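Local coordinates for superoxide dismutase [Mn/Fe] (Porphyromonas gingivalis, PDB 1UES), which catalyses the dismutation of superoxide radicals to oxygen and hydrogen peroxide, cycling one manganese or iron ion per subunit of its homodimer between oxidation states, at residues 1-5 with 39-43; 17-23 with 164-168; 60-66 with 142-147; 153-157 with 178-184. The protein carries 1 engineered substitution. All coordinates share one frame. Numbering follows the deposited sequence.

Overall arrangement
Interactions 2 and 3 tie the N-terminal alpha-hairpin domain to the C-terminal domain; interaction 1 lies within the first and interaction 4 within the second. Interaction 1 closes first along the chain and sits at the far end of helix 21-42 from interaction 2, their centres about 28 Å apart. Interaction 2 closes a loop of 140 residues, with interaction 3 nested inside it; both reach the second subunit. Interactions 1 and 3 touch where Leu42 and Ile43 pack on Ile64. Interaction 4 touches interaction 2 through Val18 and Ile19 and supplies Asp157 to the manganese, which thus lies between the two domains with His27 and His74 from one, Asp157 and His161 from the other.

Interaction 1 (1-5 with 39-43); sequences MTHEL and LNKLI
Asn40 bridges the backbone of His3 with a pair of hydrogen bonds: His3 N donates to Asn40 OD1 at 2.7 Å, and Asn40 ND2 donates to His3 O at 2.9 Å. One amide side chain thus satisfies both backbone polar groups of a single residue, and it fastens the extended N-terminal tail of the alpha-hairpin domain to the last turn of helix 21-42. Residues 1-5 are extended, with His3 at phi/psi -75/141; residues 39-42 are helical, and Ile43 N still bonds to Leu39 O at 3.2 Å. The closest CA pair is Thr2 with Asn40, 6.3 Å apart. Asn40 takes chi1 m with chi2 near -28°, which swings its amide toward the tail. A water donates to Asn40 O at 2.7 Å and, weakly, to Met1 O at 3.5 Å. Farther in, the His3 side chain (chi1 m, chi2 -92°) points at the helix. Leu39, in the tp rotamer, places CD2 4.0 Å from the centroid of the His3 ring, over one face, in a CH-pi contact, while Leu53 and Ile56 of helix 53-59 also pack on His3. Ile43, chi1 p and chi2 t, reaches the ring edge, its CD1 3.7 Å from His3 NE2.

Interaction 2 (17-23 with 164-168); sequences PVISKET and YLTYQ
No direct hydrogen bond joins residues 17-23 to 164-168; water and side-chain packing do the work. Pro17, preceded by a cis peptide, leads through a turn to Ser20, the N-cap of helix 21-42. Ser20 uses chi1 p to bring OG within 3.0 Å of Thr23 N, which donates the capping bond. Opposite lies the short helix 164-167, closed by Gln168 N to Tyr164 O at 2.9 Å and left at Gln168, which has positive phi. CA atoms come nearest at Thr23 with Leu165 (6.7 Å) and Ser20 with Thr166 (7.3 Å). Thr23 and Thr166 both adopt chi1 m and point toward the other segment. One water lies 2.7 Å from Thr23 OG1 and 2.6 Å from Thr166 OG1 and accepts from Ser20 N at 3.0 Å; a second, 3.1 Å from Thr23 OG1, accepts from Leu165 N at 3.0 Å. Leu165, mt, lays its CB 3.8 Å from Thr23 OG1 and its CD1 4.4 Å from Glu22 CB. Tyr167, chi1 m, turns its ring edge to Val18, CE2 3.6 Å from Val18 O, while its OH is hydrogen-bonded to Asp177. Tyr164 OH is hydrogen-bonded to His31 of the second subunit. With the side chain of Thr23 about 4 Å from that of His27, this is a water-bridged seam between the two domains of an iron/manganese superoxide dismutase, beside the metal site and the dimer interface.

Interaction 3 (60-66 with 142-147); sequences SEGGIFN and AGNPVR
Ser60, just past a helix, offers its carbonyl: Arg147 NH2 donates to Ser60 O at 3.1 Å, and a water bridges the same oxygen (2.6 Å) to Arg147 NE (2.8 Å). Glu61 adds charge, its OE1 3.3 Å from Arg147 NH2 in a salt bridge, the oxygen well out of the guanidinium plane. Gly62 has positive phi, and the helix that follows carries Phe65, whose N bonds to Glu61 O at 3.0 Å. Here the alpha-hairpin domain meets the connection between strands 134-140 and 151-157 of the C-terminal sheet, where residues 145-147 are 3-10, Arg147 N donating to Asn144 O at 2.9 Å. Phe65, chi1 t, carries the guanidinium flat on one ring face, a cation-pi stack with Arg147 CZ 3.6 Å from the centroid and planes at 14°. Asn66 CA lies 5.3 Å from Ala142 CA; Ala142 CB rests 3.5 Å from Asn66 O, and a water links Asn66 OD1 to Ala142 N, 2.9 Å from each. Phe119 of the second subunit packs on both residues.

Interaction 4 (153-157 with 178-184); sequences LLTFD and LWSIVDW. Engineered in segment 153-157: Thr155 (natural residue Gly). With MN (manganese (II) ion), chain E.
Two side chains project from one face of strand 153-157 into residues 178-184, and the fit is entirely apolar. The backbones stay well apart, with CA distances of 7.7 Å for Phe156 with Leu178 and 8.6 Å for Leu154 with Val182. Phe156, chi1 m and chi2 near -3°, is the larger bump. Leu178, in the mt rotamer, lays CD1 over one face of its ring, 3.5 Å from the centroid, in a CH-pi contact, while the Phe156 edge meets the face of the Trp179 six-membered ring in a T-shaped (edge-to-face) pair, centroids 4.7 Å apart and planes at 67°. Leu154, tp, fills the hollow among Trp179, Val182 and Trp184: its CD2 is 3.8 Å from both Trp179 CZ3 and Trp184 CH2, and its CD1 is 4.1 Å from Val182 CG2. Between these two, the engineered Thr155 points away, its OG1 bonding to Val124 O. Asp157, chi1 t, turns its carboxylate from residues 178-184 and binds manganese through OD2 at 2.1 Å, alongside a water at 2.2 Å from the metal and His27, His74 and His161. Leu153 and Leu154 form a classic beta bulge opposite Leu126 of strand 122-128. The strand is outermost in the three-stranded antiparallel sheet within this chain; residues 178-184 cover it on the way from helix 171-178 into helix 184-190, whose Val187 packs on Leu154 and Val182.

Interaction 1 (1-5 with 39-43)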
# COMPACT_ATOMS: atom_id res chain seq x y z
N MET A 1 -17.80 15.91 -17.36
CA MET A 1 -17.71 16.65 -16.06
C MET A 1 -16.25 16.72 -15.63
O MET A 1 -15.45 15.86 -15.99
CB MET A 1 -18.54 15.93 -14.99
CG MET A 1 -18.73 16.66 -13.66
SD MET A 1 -18.84 15.44 -12.29
CE MET A 1 -19.43 16.48 -10.90
N THR A 2 -15.90 17.75 -14.86
CA THR A 2 -14.53 17.87 -14.38
C THR A 2 -14.56 17.59 -12.89
O THR A 2 -15.11 18.38 -12.13
CB THR A 2 -13.96 19.29 -14.59
OG1 THR A 2 -13.89 19.58 -15.99
CG2 THR A 2 -12.56 19.39 -13.99
N HIS A 3 -13.98 16.48 -12.45
CA HIS A 3 -13.99 16.24 -11.03
C HIS A 3 -12.97 17.15 -10.39
O HIS A 3 -11.89 17.40 -10.92
CB HIS A 3 -13.75 14.76 -10.74
CG HIS A 3 -14.81 13.88 -11.32
ND1 HIS A 3 -15.93 13.51 -10.61
CD2 HIS A 3 -14.98 13.38 -12.57
CE1 HIS A 3 -16.74 12.81 -11.40
NE2 HIS A 3 -16.18 12.72 -12.59
N GLU A 4 -13.34 17.66 -9.23
CA GLU A 4 -12.56 18.62 -8.48
C GLU A 4 -11.73 18.07 -7.33
O GLU A 4 -12.04 17.01 -6.78
CB GLU A 4 -13.51 19.66 -7.87
CG GLU A 4 -14.72 20.10 -8.72
CD GLU A 4 -15.83 19.03 -8.95
OE1 GLU A 4 -16.71 19.30 -9.82
OE2 GLU A 4 -15.84 17.94 -8.31
N LEU A 5 -10.68 18.80 -7.00
CA LEU A 5 -9.88 18.49 -5.82
C LEU A 5 -10.68 19.25 -4.74
O LEU A 5 -10.79 20.48 -4.77
CB LEU A 5 -8.46 19.07 -5.92
CG LEU A 5 -7.65 18.96 -4.62
CD1 LEU A 5 -7.60 17.52 -4.13
CD2 LEU A 5 -6.23 19.51 -4.82
N LEU A 39 -8.53 10.39 -12.85
CA LEU A 39 -9.91 10.03 -13.09
C LEU A 39 -10.44 10.89 -14.24
O LEU A 39 -11.08 10.37 -15.14
CB LEU A 39 -10.75 10.29 -11.83
CG LEU A 39 -12.25 10.15 -12.04
CD1 LEU A 39 -12.56 8.74 -12.48
CD2 LEU A 39 -12.97 10.51 -10.74
N ASN A 40 -10.13 12.18 -14.23
CA ASN A 40 -10.62 13.06 -15.29
C ASN A 40 -10.11 12.65 -16.66
O ASN A 40 -10.80 12.80 -17.65
CB ASN A 40 -10.23 14.51 -14.99
CG ASN A 40 -11.15 15.17 -13.96
OD1 ASN A 40 -12.31 14.81 -13.83
ND2 ASN A 40 -10.61 16.13 -13.22
N LYS A 41 -8.89 12.11 -16.73
CA LYS A 41 -8.37 11.69 -18.02
C LYS A 41 -8.96 10.37 -18.49
O LYS A 41 -9.30 10.19 -19.67
CB LYS A 41 -6.87 11.52 -17.99
CG LYS A 41 -6.10 12.79 -17.79
CD LYS A 41 -4.64 12.43 -17.74
CE LYS A 41 -3.77 13.61 -17.43
NZ LYS A 41 -2.38 13.14 -17.23
N LEU A 42 -9.05 9.42 -17.56
CA LEU A 42 -9.54 8.12 -17.92
C LEU A 42 -11.00 8.01 -18.29
O LEU A 42 -11.38 7.06 -18.99
CB LEU A 42 -9.22 7.10 -16.82
CG LEU A 42 -7.76 6.83 -16.47
CD1 LEU A 42 -7.74 6.07 -15.15
CD2 LEU A 42 -7.06 6.06 -17.58
N ILE A 43 -11.83 8.95 -17.86
CA ILE A 43 -13.24 8.81 -18.19
C ILE A 43 -13.60 9.40 -19.54
O ILE A 43 -14.69 9.16 -20.05
CB ILE A 43 -14.17 9.42 -17.13
CG1 ILE A 43 -13.85 10.90 -16.91
CG2 ILE A 43 -14.02 8.62 -15.84
CD1 ILE A 43 -14.71 11.55 -15.79
O HOH W 1 -13.27 13.84 -17.82

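Interaction 2 (17-23 with 164-168)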
# COMPACT_ATOMS: atom_id res chain seq x y z
N PRO A 17 -1.53 16.73 15.71
CA PRO A 17 -0.51 15.84 15.14
C PRO A 17 -0.93 14.55 14.44
O PRO A 17 -0.08 13.89 13.82
CB PRO A 17 0.32 15.49 16.34
CG PRO A 17 -0.71 15.31 17.39
CD PRO A 17 -1.71 16.44 17.14
N VAL A 18 -2.20 14.22 14.56
CA VAL A 18 -2.76 12.96 14.04
C VAL A 18 -2.60 12.86 12.51
O VAL A 18 -2.27 11.79 11.98
CB VAL A 18 -4.23 12.81 14.49
CG1 VAL A 18 -4.78 11.46 14.00
CG2 VAL A 18 -4.30 12.90 16.03
N ILE A 19 -2.88 13.96 11.83
CA ILE A 19 -2.66 14.07 10.39
C ILE A 19 -1.99 15.45 10.38
O ILE A 19 -2.66 16.47 10.49
CB ILE A 19 -3.96 14.07 9.55
CG1 ILE A 19 -4.70 12.74 9.76
CG2 ILE A 19 -3.62 14.19 8.05
CD1 ILE A 19 -5.99 12.60 8.95
N SER A 20 -0.66 15.43 10.30
CA SER A 20 0.16 16.64 10.34
C SER A 20 -0.06 17.52 9.14
O SER A 20 -0.64 17.11 8.14
CB SER A 20 1.64 16.27 10.41
OG SER A 20 2.06 15.78 9.15
N LYS A 21 0.43 18.75 9.25
CA LYS A 21 0.31 19.71 8.17
C LYS A 21 1.04 19.15 6.95
O LYS A 21 0.56 19.26 5.83
CB LYS A 21 0.90 21.06 8.60
CG LYS A 21 1.34 21.90 7.42
CD LYS A 21 1.98 23.23 7.83
CE LYS A 21 2.01 24.19 6.61
NZ LYS A 21 0.76 25.00 6.56
N GLU A 22 2.19 18.52 7.17
CA GLU A 22 2.97 17.96 6.09
C GLU A 22 2.20 16.82 5.43
O GLU A 22 2.17 16.69 4.20
CB GLU A 22 4.32 17.47 6.64
CG GLU A 22 5.24 18.61 7.17
CD GLU A 22 5.02 19.03 8.66
OE1 GLU A 22 4.07 18.56 9.36
OE2 GLU A 22 5.83 19.88 9.15
N THR A 23 1.56 15.99 6.25
CA THR A 23 0.77 14.89 5.69
C THR A 23 -0.41 15.44 4.88
O THR A 23 -0.68 14.93 3.78
CB THR A 23 0.31 13.93 6.79
OG1 THR A 23 1.47 13.22 7.22
CG2 THR A 23 -0.68 12.88 6.25
N TYR A 164 2.45 7.34 7.36
CA TYR A 164 3.86 7.04 7.48
C TYR A 164 4.78 8.18 7.93
O TYR A 164 5.74 7.96 8.66
CB TYR A 164 4.38 6.45 6.16
CG TYR A 164 5.41 5.39 6.44
CD1 TYR A 164 5.03 4.13 6.86
CD2 TYR A 164 6.77 5.68 6.37
CE1 TYR A 164 5.97 3.15 7.22
CE2 TYR A 164 7.73 4.71 6.72
CZ TYR A 164 7.30 3.45 7.15
OH TYR A 164 8.22 2.50 7.60
N LEU A 165 4.47 9.40 7.52
CA LEU A 165 5.37 10.50 7.87
C LEU A 165 5.44 10.72 9.36
O LEU A 165 6.50 11.10 9.88
CB LEU A 165 4.95 11.81 7.21
CG LEU A 165 5.07 11.91 5.69
CD1 LEU A 165 4.68 13.33 5.24
CD2 LEU A 165 6.47 11.58 5.24
N THR A 166 4.33 10.46 10.05
CA THR A 166 4.28 10.68 11.51
C THR A 166 4.42 9.40 12.34
O THR A 166 5.03 9.43 13.42
CB THR A 166 2.93 11.38 11.90
OG1 THR A 166 2.86 12.69 11.31
CG2 THR A 166 2.81 11.52 13.41
N TYR A 167 3.82 8.31 11.87
CA TYR A 167 3.79 7.04 12.61
C TYR A 167 4.64 5.91 12.07
O TYR A 167 4.76 4.87 12.73
CB TYR A 167 2.37 6.52 12.66
CG TYR A 167 1.40 7.43 13.36
CD1 TYR A 167 1.10 7.23 14.71
CD2 TYR A 167 0.82 8.52 12.70
CE1 TYR A 167 0.25 8.08 15.39
CE2 TYR A 167 -0.04 9.39 13.39
CZ TYR A 167 -0.31 9.16 14.73
OH TYR A 167 -1.14 10.02 15.45
N GLN A 168 5.17 6.10 10.86
CA GLN A 168 5.92 5.05 10.19
C GLN A 168 5.15 3.73 10.25
O GLN A 168 4.00 3.68 9.87
CB GLN A 168 7.33 4.91 10.79
CG GLN A 168 8.19 6.16 10.54
CD GLN A 168 7.96 7.23 11.58
OE1 GLN A 168 8.00 6.94 12.78
NE2 GLN A 168 7.68 8.46 11.15
O HOH W 2 0.74 12.87 9.75
O HOH W 3 2.04 10.41 6.18

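Interaction 3 (60-66 with 142-147)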
# COMPACT_ATOMS: atom_id res chain seq x y z
N SER A 60 -18.07 1.43 -12.42
CA SER A 60 -16.82 1.22 -13.12
C SER A 60 -15.94 0.09 -12.62
O SER A 60 -16.19 -0.50 -11.57
CB SER A 60 -16.02 2.52 -13.14
OG SER A 60 -15.45 2.79 -11.88
N GLU A 61 -14.90 -0.18 -13.40
CA GLU A 61 -13.92 -1.21 -13.08
C GLU A 61 -12.52 -0.75 -13.47
O GLU A 61 -12.34 0.37 -13.96
CB GLU A 61 -14.27 -2.51 -13.83
CG GLU A 61 -14.38 -3.71 -12.90
CD GLU A 61 -15.78 -4.29 -12.83
OE1 GLU A 61 -16.60 -3.83 -11.98
OE2 GLU A 61 -16.08 -5.22 -13.61
N GLY A 62 -11.53 -1.60 -13.25
CA GLY A 62 -10.16 -1.28 -13.62
C GLY A 62 -9.58 0.04 -13.12
O GLY A 62 -9.81 0.42 -11.98
N GLY A 63 -8.83 0.72 -14.00
CA GLY A 63 -8.19 1.97 -13.64
C GLY A 63 -9.17 3.08 -13.28
O GLY A 63 -8.90 3.89 -12.38
N ILE A 64 -10.29 3.12 -14.00
CA ILE A 64 -11.31 4.11 -13.72
C ILE A 64 -11.84 3.89 -12.32
O ILE A 64 -11.90 4.84 -11.53
CB ILE A 64 -12.43 4.04 -14.77
CG1 ILE A 64 -11.89 4.60 -16.08
CG2 ILE A 64 -13.64 4.85 -14.31
CD1 ILE A 64 -12.84 4.42 -17.26
N PHE A 65 -12.15 2.64 -11.97
CA PHE A 65 -12.64 2.41 -10.64
C PHE A 65 -11.58 2.76 -9.60
O PHE A 65 -11.91 3.35 -8.59
CB PHE A 65 -13.04 0.96 -10.40
CG PHE A 65 -13.43 0.71 -8.97
CD1 PHE A 65 -14.67 1.14 -8.49
CD2 PHE A 65 -12.54 0.13 -8.07
CE1 PHE A 65 -15.00 1.01 -7.14
CE2 PHE A 65 -12.87 -0.00 -6.73
CZ PHE A 65 -14.10 0.44 -6.26
N ASN A 66 -10.33 2.39 -9.83
CA ASN A 66 -9.27 2.70 -8.85
C ASN A 66 -9.19 4.19 -8.54
O ASN A 66 -9.04 4.60 -7.37
CB ASN A 66 -7.90 2.16 -9.33
CG ASN A 66 -7.83 0.64 -9.31
OD1 ASN A 66 -8.60 -0.00 -8.60
ND2 ASN A 66 -6.90 0.06 -10.09
N ALA A 142 -8.79 0.40 -3.49
CA ALA A 142 -9.74 1.50 -3.67
C ALA A 142 -11.19 1.24 -3.29
O ALA A 142 -12.06 2.07 -3.55
CB ALA A 142 -9.68 1.98 -5.13
N GLY A 143 -11.45 0.08 -2.67
CA GLY A 143 -12.80 -0.27 -2.29
C GLY A 143 -13.59 0.74 -1.50
O GLY A 143 -13.05 1.51 -0.71
N ASN A 144 -14.90 0.71 -1.72
CA ASN A 144 -15.82 1.59 -1.02
C ASN A 144 -17.16 0.86 -0.92
O ASN A 144 -17.61 0.25 -1.88
CB ASN A 144 -15.97 2.90 -1.80
CG ASN A 144 -16.81 3.91 -1.06
OD1 ASN A 144 -16.31 4.91 -0.50
ND2 ASN A 144 -18.09 3.66 -1.04
N PRO A 145 -17.83 0.92 0.25
CA PRO A 145 -19.12 0.28 0.52
C PRO A 145 -20.19 0.56 -0.51
O PRO A 145 -21.12 -0.25 -0.69
CB PRO A 145 -19.53 0.83 1.88
CG PRO A 145 -18.26 1.15 2.54
CD PRO A 145 -17.35 1.66 1.43
N VAL A 146 -20.09 1.69 -1.19
CA VAL A 146 -21.07 2.01 -2.21
C VAL A 146 -21.07 0.99 -3.33
O VAL A 146 -22.06 0.82 -4.05
CB VAL A 146 -20.89 3.44 -2.82
CG1 VAL A 146 -20.80 4.45 -1.73
CG2 VAL A 146 -19.68 3.50 -3.72
N ARG A 147 -19.96 0.28 -3.51
CA ARG A 147 -19.93 -0.70 -4.58
C ARG A 147 -20.82 -1.90 -4.21
O ARG A 147 -21.10 -2.75 -5.06
CB ARG A 147 -18.49 -1.17 -4.84
CG ARG A 147 -18.20 -1.53 -6.30
CD ARG A 147 -16.80 -2.11 -6.45
NE ARG A 147 -16.28 -1.99 -7.82
CZ ARG A 147 -15.21 -2.62 -8.27
NH1 ARG A 147 -14.51 -3.42 -7.46
NH2 ARG A 147 -14.81 -2.44 -9.52
O HOH W 4 -17.87 -0.52 -9.64
O HOH W 5 -9.01 -1.20 -5.95

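Interaction 4 (153-157 with 178-184)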
# COMPACT_ATOMS: atom_id res chain seq x y z
N LEU A 153 -20.18 5.55 6.18
CA LEU A 153 -20.28 6.50 7.29
C LEU A 153 -18.99 7.07 7.82
O LEU A 153 -18.86 8.27 8.00
CB LEU A 153 -21.03 5.87 8.47
CG LEU A 153 -22.31 5.12 8.13
CD1 LEU A 153 -22.91 4.58 9.42
CD2 LEU A 153 -23.30 6.08 7.47
N LEU A 154 -18.03 6.18 8.09
CA LEU A 154 -16.76 6.61 8.64
C LEU A 154 -15.65 5.72 8.08
O LEU A 154 -15.80 4.51 8.02
CB LEU A 154 -16.80 6.47 10.17
CG LEU A 154 -15.45 6.51 10.88
CD1 LEU A 154 -14.95 7.96 10.88
CD2 LEU A 154 -15.58 5.95 12.33
N THR A 155 -14.56 6.32 7.64
CA THR A 155 -13.46 5.48 7.14
C THR A 155 -12.11 5.87 7.67
O THR A 155 -11.83 7.05 7.89
CB THR A 155 -13.39 5.45 5.58
OG1 THR A 155 -12.44 4.44 5.18
CG2 THR A 155 -12.94 6.82 4.99
N PHE A 156 -11.25 4.87 7.89
CA PHE A 156 -9.87 5.13 8.28
C PHE A 156 -9.03 4.64 7.06
O PHE A 156 -9.22 3.53 6.58
CB PHE A 156 -9.45 4.33 9.51
CG PHE A 156 -10.02 4.84 10.82
CD1 PHE A 156 -10.81 5.99 10.86
CD2 PHE A 156 -9.76 4.15 12.00
CE1 PHE A 156 -11.33 6.47 12.08
CE2 PHE A 156 -10.27 4.62 13.23
CZ PHE A 156 -11.06 5.77 13.27
N ASP A 157 -8.18 5.50 6.53
CA ASP A 157 -7.33 5.16 5.40
C ASP A 157 -6.12 4.41 5.95
O ASP A 157 -5.40 4.95 6.82
CB ASP A 157 -6.89 6.48 4.77
CG ASP A 157 -6.15 6.31 3.47
OD1 ASP A 157 -5.96 5.16 3.02
OD2 ASP A 157 -5.78 7.39 2.94
N LEU A 178 -6.86 8.50 15.48
CA LEU A 178 -7.84 9.07 14.57
C LEU A 178 -9.12 9.40 15.29
O LEU A 178 -9.82 10.33 14.91
CB LEU A 178 -8.12 8.11 13.42
CG LEU A 178 -7.08 8.09 12.31
CD1 LEU A 178 -7.52 6.99 11.30
CD2 LEU A 178 -6.94 9.46 11.63
N TRP A 179 -9.43 8.64 16.32
CA TRP A 179 -10.68 8.91 17.03
C TRP A 179 -10.78 10.32 17.59
O TRP A 179 -11.89 10.89 17.69
CB TRP A 179 -10.88 7.88 18.14
CG TRP A 179 -10.89 6.49 17.64
CD1 TRP A 179 -9.87 5.57 17.75
CD2 TRP A 179 -11.94 5.84 16.91
NE1 TRP A 179 -10.23 4.40 17.13
CE2 TRP A 179 -11.49 4.54 16.61
CE3 TRP A 179 -13.22 6.24 16.48
CZ2 TRP A 179 -12.27 3.61 15.90
CZ3 TRP A 179 -14.00 5.30 15.76
CH2 TRP A 179 -13.51 4.02 15.48
N SER A 180 -9.64 10.90 17.93
CA SER A 180 -9.60 12.23 18.49
C SER A 180 -9.98 13.34 17.49
O SER A 180 -10.29 14.45 17.91
CB SER A 180 -8.22 12.51 19.09
OG SER A 180 -7.22 12.74 18.10
N ILE A 181 -9.95 13.05 16.19
CA ILE A 181 -10.33 14.09 15.22
C ILE A 181 -11.63 13.80 14.47
O ILE A 181 -12.01 14.56 13.56
CB ILE A 181 -9.24 14.35 14.17
CG1 ILE A 181 -8.77 13.05 13.53
CG2 ILE A 181 -8.07 15.12 14.83
CD1 ILE A 181 -7.80 13.26 12.39
N VAL A 182 -12.29 12.72 14.82
CA VAL A 182 -13.55 12.41 14.15
C VAL A 182 -14.64 13.38 14.61
O VAL A 182 -14.83 13.58 15.81
CB VAL A 182 -14.00 10.96 14.48
CG1 VAL A 182 -15.42 10.69 13.99
CG2 VAL A 182 -13.03 9.98 13.84
N ASP A 183 -15.33 13.99 13.67
CA ASP A 183 -16.44 14.88 14.02
C ASP A 183 -17.69 14.00 13.91
O ASP A 183 -18.18 13.74 12.82
CB ASP A 183 -16.53 16.05 13.05
CG ASP A 183 -17.63 17.02 13.43
OD1 ASP A 183 -17.58 18.18 12.98
OD2 ASP A 183 -18.53 16.62 14.18
N TRP A 184 -18.19 13.53 15.04
CA TRP A 184 -19.35 12.66 14.99
C TRP A 184 -20.62 13.32 14.45
O TRP A 184 -21.52 12.62 13.99
CB TRP A 184 -19.61 12.02 16.36
CG TRP A 184 -18.57 10.94 16.63
CD1 TRP A 184 -17.46 11.06 17.41
CD2 TRP A 184 -18.50 9.65 16.02
NE1 TRP A 184 -16.69 9.92 17.33
CE2 TRP A 184 -17.31 9.03 16.48
CE3 TRP A 184 -19.33 8.94 15.13
CZ2 TRP A 184 -16.91 7.75 16.09
CZ3 TRP A 184 -18.93 7.65 14.73
CH2 TRP A 184 -17.73 7.07 15.21
MN MN E . -5.06 8.05 1.11
O HOH W 6 -5.70 6.05 0.33